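Local coordinates for protein convulxin alpha (Crotalus durissus, PDB 1UMR) that activates platelets as a snake-venom lectin by binding the platelet collagen receptor glycoprotein VI, at residues Ser6-Tyr11 with Cys15-Asn20; Ala47-Phe52 with Val128-Pro133; Trp55-Asn60 with Thr111-Trp116. All blocks are in the same frame, centred on the assembly; numbering follows the deposited sequence.

Contact 1. Residues Ser6-Tyr11 with Cys15-Asn20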
loop_
_atom_site.group_PDB
_atom_site.type_symbol
_atom_site.label_atom_id
_atom_site.label_comp_id
_atom_site.label_asym_id
_atom_site.label_seq_id
_atom_site.Cartn_x
_atom_site.Cartn_y
_atom_site.Cartn_z
ATOM N N SER A 6 -43.818 -35.483 -28.967
ATOM C CA SER A 6 -44.351 -34.743 -30.106
ATOM C C SER A 6 -44.717 -33.300 -29.705
ATOM O O SER A 6 -45.376 -33.070 -28.679
ATOM C CB SER A 6 -45.627 -35.434 -30.540
ATOM O OG SER A 6 -45.325 -36.755 -30.887
ATOM N N ASP A 7 -44.340 -32.368 -30.560
ATOM C CA ASP A 7 -44.635 -30.944 -30.399
ATOM C C ASP A 7 -43.680 -30.301 -29.355
ATOM O O ASP A 7 -43.905 -29.145 -28.915
ATOM C CB ASP A 7 -46.094 -30.698 -30.020
ATOM C CG ASP A 7 -47.091 -31.114 -31.134
ATOM O OD1 ASP A 7 -48.137 -31.798 -30.809
ATOM O OD2 ASP A 7 -46.891 -30.828 -32.344
ATOM N N TRP A 8 -42.666 -31.040 -28.913
ATOM C CA TRP A 8 -41.704 -30.409 -28.023
ATOM C C TRP A 8 -40.481 -30.149 -28.836
ATOM O O TRP A 8 -40.148 -30.871 -29.707
ATOM C CB TRP A 8 -41.378 -31.313 -26.828
ATOM C CG TRP A 8 -42.499 -31.410 -25.818
ATOM C CD1 TRP A 8 -43.713 -31.989 -25.999
ATOM C CD2 TRP A 8 -42.533 -30.783 -24.538
ATOM N NE1 TRP A 8 -44.499 -31.808 -24.889
ATOM C CE2 TRP A 8 -43.810 -31.044 -23.986
ATOM C CE3 TRP A 8 -41.611 -29.986 -23.807
ATOM C CZ2 TRP A 8 -44.170 -30.642 -22.691
ATOM C CZ3 TRP A 8 -41.996 -29.500 -22.543
ATOM C CH2 TRP A 8 -43.257 -29.864 -21.989
ATOM N N TYR A 9 -39.753 -29.119 -28.551
ATOM C CA TYR A 9 -38.492 -29.031 -29.207
ATOM C C TYR A 9 -37.356 -29.431 -28.274
ATOM O O TYR A 9 -37.394 -29.127 -27.040
ATOM C CB TYR A 9 -38.296 -27.610 -29.647
ATOM C CG TYR A 9 -39.223 -27.166 -30.725
ATOM C CD1 TYR A 9 -40.620 -27.031 -30.463
ATOM C CD2 TYR A 9 -38.720 -26.886 -32.024
ATOM C CE1 TYR A 9 -41.500 -26.606 -31.477
ATOM C CE2 TYR A 9 -39.623 -26.497 -33.107
ATOM C CZ TYR A 9 -40.990 -26.335 -32.795
ATOM O OH TYR A 9 -41.877 -25.941 -33.741
ATOM N N TYR A 10 -36.369 -30.088 -28.891
ATOM C CA TYR A 10 -35.068 -30.433 -28.337
ATOM C C TYR A 10 -34.040 -29.361 -28.568
ATOM O O TYR A 10 -33.746 -29.032 -29.707
ATOM C CB TYR A 10 -34.488 -31.772 -28.918
ATOM C CG TYR A 10 -33.438 -32.334 -27.952
ATOM C CD1 TYR A 10 -33.699 -32.465 -26.568
ATOM C CD2 TYR A 10 -32.151 -32.567 -28.371
ATOM C CE1 TYR A 10 -32.778 -32.877 -25.687
ATOM C CE2 TYR A 10 -31.196 -33.022 -27.462
ATOM C CZ TYR A 10 -31.489 -33.139 -26.139
ATOM O OH TYR A 10 -30.459 -33.604 -25.305
ATOM N N TYR A 11 -33.493 -28.808 -27.480
ATOM C CA TYR A 11 -32.384 -27.807 -27.543
ATOM C C TYR A 11 -31.408 -27.986 -26.355
ATOM O O TYR A 11 -31.817 -28.125 -25.223
ATOM C CB TYR A 11 -32.866 -26.378 -27.593
ATOM C CG TYR A 11 -31.686 -25.412 -27.519
ATOM C CD1 TYR A 11 -30.827 -25.271 -28.587
ATOM C CD2 TYR A 11 -31.329 -24.799 -26.293
ATOM C CE1 TYR A 11 -29.658 -24.409 -28.529
ATOM C CE2 TYR A 11 -30.146 -24.005 -26.168
ATOM C CZ TYR A 11 -29.346 -23.804 -27.304
ATOM O OH TYR A 11 -28.268 -22.997 -27.203
ATOM N N CYS A 15 -36.006 -30.549 -23.287
ATOM C CA CYS A 15 -37.148 -30.348 -24.127
ATOM C C CYS A 15 -37.946 -29.062 -23.691
ATOM O O CYS A 15 -38.075 -28.797 -22.527
ATOM C CB CYS A 15 -38.079 -31.553 -24.059
ATOM S SG CYS A 15 -37.352 -33.161 -24.324
ATOM N N TYR A 16 -38.505 -28.344 -24.671
ATOM C CA TYR A 16 -39.339 -27.140 -24.528
ATOM C C TYR A 16 -40.677 -27.172 -25.313
ATOM O O TYR A 16 -40.855 -27.900 -26.282
ATOM C CB TYR A 16 -38.566 -25.923 -25.046
ATOM C CG TYR A 16 -37.203 -25.713 -24.442
ATOM C CD1 TYR A 16 -36.148 -26.508 -24.839
ATOM C CD2 TYR A 16 -36.966 -24.691 -23.433
ATOM C CE1 TYR A 16 -34.896 -26.333 -24.360
ATOM C CE2 TYR A 16 -35.721 -24.471 -22.901
ATOM C CZ TYR A 16 -34.634 -25.332 -23.403
ATOM O OH TYR A 16 -33.337 -25.198 -22.982
ATOM N N ARG A 17 -41.639 -26.353 -24.912
ATOM C CA ARG A 17 -42.861 -26.232 -25.717
ATOM C C ARG A 17 -43.678 -25.067 -25.184
ATOM O O ARG A 17 -43.866 -24.985 -23.998
ATOM C CB ARG A 17 -43.689 -27.499 -25.658
ATOM C CG ARG A 17 -44.964 -27.280 -26.518
ATOM C CD ARG A 17 -45.921 -28.476 -26.366
ATOM N NE ARG A 17 -47.087 -28.668 -27.245
ATOM C CZ ARG A 17 -47.921 -29.745 -27.078
ATOM N NH1 ARG A 17 -47.646 -30.692 -26.134
ATOM N NH2 ARG A 17 -49.002 -29.899 -27.829
ATOM N N ILE A 18 -44.095 -24.134 -26.046
ATOM C CA ILE A 18 -45.089 -23.148 -25.680
ATOM C C ILE A 18 -46.508 -23.717 -25.691
ATOM O O ILE A 18 -46.926 -24.358 -26.631
ATOM C CB ILE A 18 -44.954 -21.903 -26.517
ATOM C CG1 ILE A 18 -46.103 -20.897 -26.272
ATOM C CG2 ILE A 18 -44.691 -22.199 -28.036
ATOM C CD1 ILE A 18 -45.693 -19.652 -26.916
ATOM N N PHE A 19 -47.240 -23.557 -24.607
ATOM C CA PHE A 19 -48.665 -23.915 -24.669
ATOM C C PHE A 19 -49.527 -22.659 -24.986
ATOM O O PHE A 19 -49.568 -21.715 -24.199
ATOM C CB PHE A 19 -49.101 -24.630 -23.388
ATOM C CG PHE A 19 -48.508 -25.982 -23.284
ATOM C CD1 PHE A 19 -49.204 -27.110 -23.817
ATOM C CD2 PHE A 19 -47.167 -26.141 -22.874
ATOM C CE1 PHE A 19 -48.629 -28.351 -23.813
ATOM C CE2 PHE A 19 -46.604 -27.445 -22.813
ATOM C CZ PHE A 19 -47.313 -28.556 -23.326
ATOM N N ASN A 20 -50.208 -22.648 -26.126
ATOM C CA ASN A 20 -51.126 -21.577 -26.347
ATOM C C ASN A 20 -52.441 -21.707 -25.617
ATOM O O ASN A 20 -53.446 -21.943 -26.237
ATOM C CB ASN A 20 -51.372 -21.532 -27.798
ATOM C CG ASN A 20 -50.195 -20.947 -28.556
ATOM O OD1 ASN A 20 -49.870 -19.664 -28.553
ATOM N ND2 ASN A 20 -49.552 -21.860 -29.314
#
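Trp8 lies across Arg17, and a short antiparallel hairpin brings the two together. Tyr9 and Tyr16 form its hydrogen-bonded pair: Tyr9 N gives to Tyr16 O at 2.8 Å and Tyr16 N returns to Tyr9 O at 2.7 Å. Tyr10 and Cys15 follow as the non-hydrogen-bonded pair, with Cys15 SG at the edge of the Tyr10 ring.

The indole of Trp8 buries the most surface here and is tightly packed. Arg17 CB sits over the six-membered ring of Trp8, 3.8 Å from its centroid and 17° off the normal, a CH-pi contact. Cys15 lies at the edge of the same indole, Trp8 CE3 being 3.9 Å from Cys15 CB. Farther along, the edge of Phe19 turns toward the Trp8 face in an offset T-shaped pair, planes 68° apart. On the tyrosine side, Tyr11 CB meets Tyr16 CE1 at 3.8 Å.

Toward solvent the polar ends are held less firmly. Arg17 leaves the strand with CG anti to its N (chi1 179°) and stays extended to NE, which carries the guanidinium alongside exposed Asp7. Asp7 CB covers one guanidinium face and Phe19 CE1 the opposite one. The salt bridge there is long, 3.6 Å from Asp7 OD1 to Arg17 NH2, and the oxygen stands well out of the guanidinium plane, so charge attraction is all it offers.

This is the N-terminal hairpin of the C-type lectin fold, tied by the Cys4-Cys15 disulfide. Strand 14-20 runs between 9-11 and 125-131; Trp8 reaches Phe131 on one face of the sheet, while on the other Tyr9 and Tyr16 pack against helix 47-60.

Contact 2. Residues Ala47-Phe52 with Val128-Pro133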
loop_
_atom_site.group_PDB
_atom_site.type_symbol
_atom_site.label_atom_id
_atom_site.label_comp_id
_atom_site.label_asym_id
_atom_site.label_seq_id
_atom_site.Cartn_x
_atom_site.Cartn_y
_atom_site.Cartn_z
ATOM N N ALA A 47 -27.490 -16.649 -23.065
ATOM C CA ALA A 47 -27.873 -15.892 -24.266
ATOM C C ALA A 47 -28.210 -16.888 -25.361
ATOM O O ALA A 47 -29.278 -16.814 -25.960
ATOM C CB ALA A 47 -26.784 -14.818 -24.650
ATOM N N LYS A 48 -27.450 -17.967 -25.470
ATOM C CA LYS A 48 -27.815 -18.941 -26.528
ATOM C C LYS A 48 -29.186 -19.561 -26.270
ATOM O O LYS A 48 -29.926 -19.789 -27.219
ATOM C CB LYS A 48 -26.752 -20.066 -26.716
ATOM C CG LYS A 48 -25.352 -19.668 -27.334
ATOM C CD LYS A 48 -24.222 -20.734 -26.934
ATOM C CE LYS A 48 -22.791 -20.615 -27.642
ATOM N NZ LYS A 48 -21.891 -21.924 -27.413
ATOM N N GLU A 49 -29.506 -19.893 -25.013
ATOM C CA GLU A 49 -30.801 -20.491 -24.703
ATOM C C GLU A 49 -31.925 -19.395 -24.803
ATOM O O GLU A 49 -32.993 -19.679 -25.273
ATOM C CB GLU A 49 -30.767 -21.227 -23.360
ATOM C CG GLU A 49 -32.079 -21.790 -22.891
ATOM C CD GLU A 49 -32.072 -22.341 -21.446
ATOM O OE1 GLU A 49 -32.808 -23.338 -21.211
ATOM O OE2 GLU A 49 -31.379 -21.789 -20.522
ATOM N N ALA A 50 -31.649 -18.141 -24.461
ATOM C CA ALA A 50 -32.642 -17.060 -24.737
ATOM C C ALA A 50 -32.948 -16.997 -26.199
ATOM O O ALA A 50 -34.114 -16.967 -26.575
ATOM C CB ALA A 50 -32.185 -15.580 -24.216
ATOM N N ASP A 51 -31.903 -16.906 -27.030
ATOM C CA ASP A 51 -32.042 -17.041 -28.515
ATOM C C ASP A 51 -32.962 -18.220 -28.940
ATOM O O ASP A 51 -34.017 -18.004 -29.613
ATOM C CB ASP A 51 -30.665 -17.209 -29.155
ATOM C CG ASP A 51 -30.714 -17.089 -30.658
ATOM O OD1 ASP A 51 -30.596 -15.986 -31.186
ATOM O OD2 ASP A 51 -30.902 -18.038 -31.436
ATOM N N PHE A 52 -32.650 -19.437 -28.459
ATOM C CA PHE A 52 -33.405 -20.609 -28.929
ATOM C C PHE A 52 -34.870 -20.455 -28.465
ATOM O O PHE A 52 -35.792 -20.692 -29.238
ATOM C CB PHE A 52 -32.922 -21.938 -28.390
ATOM C CG PHE A 52 -33.970 -22.997 -28.562
ATOM C CD1 PHE A 52 -34.141 -23.621 -29.832
ATOM C CD2 PHE A 52 -34.844 -23.305 -27.513
ATOM C CE1 PHE A 52 -35.219 -24.517 -30.066
ATOM C CE2 PHE A 52 -35.858 -24.237 -27.672
ATOM C CZ PHE A 52 -36.136 -24.809 -28.969
ATOM N N VAL A 128 -44.333 -21.109 -21.539
ATOM C CA VAL A 128 -43.413 -22.112 -22.045
ATOM C C VAL A 128 -43.033 -23.091 -20.989
ATOM O O VAL A 128 -42.763 -22.673 -19.885
ATOM C CB VAL A 128 -42.155 -21.425 -22.664
ATOM C CG1 VAL A 128 -41.064 -22.453 -23.198
ATOM C CG2 VAL A 128 -42.596 -20.571 -23.794
ATOM N N CYS A 129 -43.069 -24.404 -21.303
ATOM C CA CYS A 129 -42.607 -25.468 -20.403
ATOM C C CYS A 129 -41.178 -25.974 -20.747
ATOM O O CYS A 129 -40.741 -25.920 -21.913
ATOM C CB CYS A 129 -43.538 -26.642 -20.411
ATOM S SG CYS A 129 -45.141 -26.267 -19.657
ATOM N N LYS A 130 -40.429 -26.404 -19.744
ATOM C CA LYS A 130 -39.078 -26.951 -19.941
ATOM C C LYS A 130 -38.828 -28.139 -19.045
ATOM O O LYS A 130 -39.313 -28.214 -17.920
ATOM C CB LYS A 130 -37.975 -25.894 -19.843
ATOM C CG LYS A 130 -36.512 -26.410 -19.549
ATOM C CD LYS A 130 -35.606 -25.189 -19.228
ATOM C CE LYS A 130 -34.127 -25.567 -18.855
ATOM N NZ LYS A 130 -33.222 -24.389 -18.811
ATOM N N PHE A 131 -38.166 -29.147 -19.588
ATOM C CA PHE A 131 -37.748 -30.302 -18.798
ATOM C C PHE A 131 -36.563 -31.035 -19.415
ATOM O O PHE A 131 -36.284 -30.830 -20.589
ATOM C CB PHE A 131 -38.898 -31.255 -18.568
ATOM C CG PHE A 131 -39.148 -32.202 -19.665
ATOM C CD1 PHE A 131 -40.152 -31.974 -20.604
ATOM C CD2 PHE A 131 -38.481 -33.413 -19.688
ATOM C CE1 PHE A 131 -40.469 -32.891 -21.613
ATOM C CE2 PHE A 131 -38.759 -34.375 -20.645
ATOM C CZ PHE A 131 -39.785 -34.132 -21.634
ATOM N N PRO A 132 -35.815 -31.801 -18.604
ATOM C CA PRO A 132 -34.646 -32.547 -19.116
ATOM C C PRO A 132 -35.015 -33.997 -19.410
ATOM O O PRO A 132 -35.309 -34.688 -18.493
ATOM C CB PRO A 132 -33.695 -32.514 -17.964
ATOM C CG PRO A 132 -34.668 -32.516 -16.610
ATOM C CD PRO A 132 -36.010 -31.965 -17.136
ATOM N N PRO A 133 -34.994 -34.455 -20.656
ATOM C CA PRO A 133 -35.367 -35.847 -21.010
ATOM C C PRO A 133 -34.294 -36.726 -20.437
ATOM O O PRO A 133 -33.259 -36.165 -20.085
ATOM C CB PRO A 133 -35.242 -35.852 -22.560
ATOM C CG PRO A 133 -34.093 -34.890 -22.791
ATOM C CD PRO A 133 -34.614 -33.695 -21.844
#
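In this C-type lectin domain a helix lies against an antiparallel sheet, and a buried salt bridge between Glu49 of helix 47-60 and Lys130 of strand 125-131 links the two. The two backbones stay well apart, 11.5 Å between Glu49 CA and Lys130 CA, and of these two segments the two side chains alone make the connection. They arrive from opposite directions. Glu49 has CG anti to its backbone N (chi1 175°) and is extended beyond it; Lys130 does the same from the strand, with chi1 160° and an all-extended chain. The charged groups meet somewhat nearer the helix, since the lysine is the longer chain.

Lys130 NZ donates to Glu49 OE1 at 2.7 Å, on the syn lone pair of that oxygen, the side facing OE2. The second oxygen is farther off, with Glu49 OE2 3.6 Å from Lys130 NZ, so only one carboxylate oxygen bonds the ammonium. Behind it, Lys130 CE comes to 3.5 Å from Glu49 OE1.

Further bonds hold both ends. Glu49 OE1 is also hydrogen-bonded to Tyr16 OH, Glu49 OE2 accepts from Lys45 N, and Lys130 NZ reaches Ser43 OG. With both carboxylate oxygens engaged, the group's rotation is probably restricted, and the nearby ammonium would be expected to stabilise the buried negative charge.

Around the bridge, Tyr11 of strand 9-11 touches Glu49, while Tyr16 of strand 14-20 touches Lys130. Strand 125-131 is hydrogen-bonded to strand 14-20 on one side and to strand 40-41 on the other, and its Cys129 is disulfide-linked to Cys32 of helix 25-35.

Contact 3. Residues Trp55-Asn60 with Thr111-Trp116; sequences WMVTQN and TGFRKW
Phe113 reaches from an irregular loop to helix 47-60, where Val57 covers one face of its ring and Thr58 stands at the edge. Its CB points toward the helix, and CG, turned anti to the carbonyl carbon (chi1 -51°), lies 3.7 Å from Val57 CG1. Along one side of the ring, Phe113 CD1 comes within 3.4 Å of Thr58 OG1, and Phe113 CE1 also borders that oxygen, which lies in the ring plane. Phe113 CD2 and CE2, on the other side of the ring, likewise lie beneath Val57 CG1. At the tip, Phe113 CZ is 3.5 Å from Val57 CG1. That methyl is thus nearly equidistant from all six carbons: it stands 3.3 Å from the ring centroid and only 5° off the normal, a centred CH-pi contact. Val57 CG1, anti to its own backbone N (chi1 166°), is the branch that faces the ring.

Val68 of strand 67-74, Leu107 of strand 104-108 and Ala54 of the helix also touch Phe113. No hydrogen bond crosses between the segments, and Thr58 OG1 bonds weakly to Ala54 O instead. The contact rests mainly on dispersion and CH-pi packing, with probably a weak electrostatic attraction between Thr58 OG1 and the ring's C-H edge.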
loop_
_atom_site.group_PDB
_atom_site.type_symbol
_atom_site.label_atom_id
_atom_site.label_comp_id
_atom_site.label_asym_id
_atom_site.label_seq_id
_atom_site.Cartn_x
_atom_site.Cartn_y
_atom_site.Cartn_z
ATOM N N TRP A 55 -36.842 -17.743 -30.690
ATOM C CA TRP A 55 -37.175 -18.369 -31.951
ATOM C C TRP A 55 -38.303 -19.322 -31.747
ATOM O O TRP A 55 -39.337 -19.188 -32.405
ATOM C CB TRP A 55 -35.926 -19.031 -32.504
ATOM C CG TRP A 55 -36.129 -19.760 -33.753
ATOM C CD1 TRP A 55 -35.881 -19.310 -35.075
ATOM C CD2 TRP A 55 -36.562 -21.118 -33.861
ATOM N NE1 TRP A 55 -36.176 -20.329 -35.957
ATOM C CE2 TRP A 55 -36.605 -21.440 -35.261
ATOM C CE3 TRP A 55 -36.944 -22.104 -32.922
ATOM C CZ2 TRP A 55 -37.025 -22.700 -35.732
ATOM C CZ3 TRP A 55 -37.348 -23.361 -33.386
ATOM C CH2 TRP A 55 -37.404 -23.638 -34.788
ATOM N N MET A 56 -38.186 -20.256 -30.796
ATOM C CA MET A 56 -39.250 -21.250 -30.717
ATOM C C MET A 56 -40.591 -20.542 -30.478
ATOM O O MET A 56 -41.628 -20.927 -31.036
ATOM C CB MET A 56 -38.989 -22.300 -29.638
ATOM C CG MET A 56 -39.920 -23.396 -29.734
ATOM S SD MET A 56 -40.032 -24.425 -28.227
ATOM C CE MET A 56 -40.789 -23.302 -27.014
ATOM N N VAL A 57 -40.595 -19.502 -29.651
ATOM C CA VAL A 57 -41.889 -18.932 -29.325
ATOM C C VAL A 57 -42.416 -18.149 -30.553
ATOM O O VAL A 57 -43.618 -18.222 -30.910
ATOM C CB VAL A 57 -41.755 -17.979 -28.160
ATOM C CG1 VAL A 57 -43.120 -17.035 -27.999
ATOM C CG2 VAL A 57 -41.308 -18.755 -26.824
ATOM N N THR A 58 -41.512 -17.394 -31.201
ATOM C CA THR A 58 -41.854 -16.748 -32.461
ATOM C C THR A 58 -42.565 -17.690 -33.451
ATOM O O THR A 58 -43.564 -17.310 -34.089
ATOM C CB THR A 58 -40.636 -16.093 -33.029
ATOM O OG1 THR A 58 -40.457 -14.867 -32.312
ATOM C CG2 THR A 58 -40.886 -15.528 -34.434
ATOM N N GLN A 59 -42.093 -18.927 -33.538
ATOM C CA GLN A 59 -42.642 -19.849 -34.522
ATOM C C GLN A 59 -43.844 -20.552 -34.036
ATOM O O GLN A 59 -44.414 -21.229 -34.835
ATOM C CB GLN A 59 -41.674 -20.995 -34.987
ATOM C CG GLN A 59 -40.269 -20.579 -35.371
ATOM C CD GLN A 59 -40.277 -19.649 -36.534
ATOM O OE1 GLN A 59 -40.891 -20.000 -37.520
ATOM N NE2 GLN A 59 -39.627 -18.437 -36.420
ATOM N N ASN A 60 -44.209 -20.536 -32.746
ATOM C CA ASN A 60 -45.379 -21.353 -32.398
ATOM C C ASN A 60 -46.412 -20.579 -31.690
ATOM O O ASN A 60 -47.509 -21.092 -31.389
ATOM C CB ASN A 60 -45.020 -22.637 -31.651
ATOM C CG ASN A 60 -44.035 -23.554 -32.494
ATOM O OD1 ASN A 60 -44.438 -24.601 -32.965
ATOM N ND2 ASN A 60 -42.786 -23.105 -32.705
ATOM N N THR A 111 -40.932 -7.370 -28.474
ATOM C CA THR A 111 -39.510 -7.181 -28.364
ATOM C C THR A 111 -38.700 -8.439 -28.792
ATOM O O THR A 111 -37.511 -8.656 -28.444
ATOM C CB THR A 111 -39.377 -6.700 -26.952
ATOM O OG1 THR A 111 -38.382 -5.714 -26.912
ATOM C CG2 THR A 111 -39.031 -7.780 -25.985
ATOM N N GLY A 112 -39.379 -9.264 -29.602
ATOM C CA GLY A 112 -38.737 -10.425 -30.189
ATOM C C GLY A 112 -38.598 -11.567 -29.201
ATOM O O GLY A 112 -37.713 -12.389 -29.386
ATOM N N PHE A 113 -39.473 -11.610 -28.179
ATOM C CA PHE A 113 -39.315 -12.413 -26.965
ATOM C C PHE A 113 -37.906 -12.399 -26.328
ATOM O O PHE A 113 -37.386 -13.411 -25.890
ATOM C CB PHE A 113 -39.833 -13.825 -27.225
ATOM C CG PHE A 113 -41.220 -13.838 -27.808
ATOM C CD1 PHE A 113 -41.407 -13.976 -29.187
ATOM C CD2 PHE A 113 -42.332 -13.568 -26.993
ATOM C CE1 PHE A 113 -42.681 -13.935 -29.765
ATOM C CE2 PHE A 113 -43.668 -13.548 -27.536
ATOM C CZ PHE A 113 -43.837 -13.733 -28.957
ATOM N N ARG A 114 -37.324 -11.221 -26.182
ATOM C CA ARG A 114 -35.975 -11.182 -25.656
ATOM C C ARG A 114 -35.661 -10.444 -24.335
ATOM O O ARG A 114 -34.664 -10.753 -23.634
ATOM C CB ARG A 114 -34.944 -10.876 -26.776
ATOM C CG ARG A 114 -34.735 -12.138 -27.513
ATOM C CD ARG A 114 -34.075 -13.167 -26.560
ATOM N NE ARG A 114 -32.898 -13.439 -27.264
ATOM C CZ ARG A 114 -31.653 -13.266 -26.937
ATOM N NH1 ARG A 114 -31.159 -12.994 -25.740
ATOM N NH2 ARG A 114 -30.875 -13.585 -27.903
ATOM N N LYS A 115 -36.423 -9.523 -23.848
ATOM C CA LYS A 115 -35.886 -9.274 -22.484
ATOM C C LYS A 115 -36.902 -9.769 -21.526
ATOM O O LYS A 115 -37.897 -10.281 -21.996
ATOM C CB LYS A 115 -35.471 -7.843 -22.274
ATOM C CG LYS A 115 -34.927 -7.206 -23.540
ATOM C CD LYS A 115 -33.370 -7.145 -23.538
ATOM C CE LYS A 115 -32.797 -5.794 -23.031
ATOM N NZ LYS A 115 -31.903 -6.005 -21.764
ATOM N N TRP A 116 -36.651 -9.681 -20.218
ATOM C CA TRP A 116 -37.592 -10.193 -19.277
ATOM C C TRP A 116 -38.302 -9.038 -18.615
ATOM O O TRP A 116 -37.645 -8.032 -18.176
ATOM C CB TRP A 116 -36.887 -11.028 -18.181
ATOM C CG TRP A 116 -36.030 -12.151 -18.660
ATOM C CD1 TRP A 116 -36.107 -12.775 -19.837
ATOM C CD2 TRP A 116 -34.946 -12.777 -17.929
ATOM N NE1 TRP A 116 -35.129 -13.734 -19.901
ATOM C CE2 TRP A 116 -34.425 -13.755 -18.725
ATOM C CE3 TRP A 116 -34.370 -12.559 -16.705
ATOM C CZ2 TRP A 116 -33.341 -14.544 -18.333
ATOM C CZ3 TRP A 116 -33.289 -13.351 -16.302
ATOM C CH2 TRP A 116 -32.781 -14.313 -17.121
#

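Contact 1 closes before contact 2 opens, and contact 3 is nested inside the long loop that contact 2 closes. Their centres form a compact triangle: contacts 1 and 2 are about 9 Å apart, contacts 2 and 3 about 11 Å, contacts 1 and 3 about 13 Å. Contacts 1 and 2 reach neighbouring strands, 14-20 and 125-131, of one sheet; contacts 2 and 3 use successive parts of helix 47-60. They also touch directly: Tyr9 OH is hydrogen-bonded to Asn60 OD1 between contacts 1 and 3, and Val128 packs on Val57 between contacts 2 and 3. The helix therefore connects the sheet that holds strands 9-11, 14-20 and 125-131 with the loop before strand 117-119.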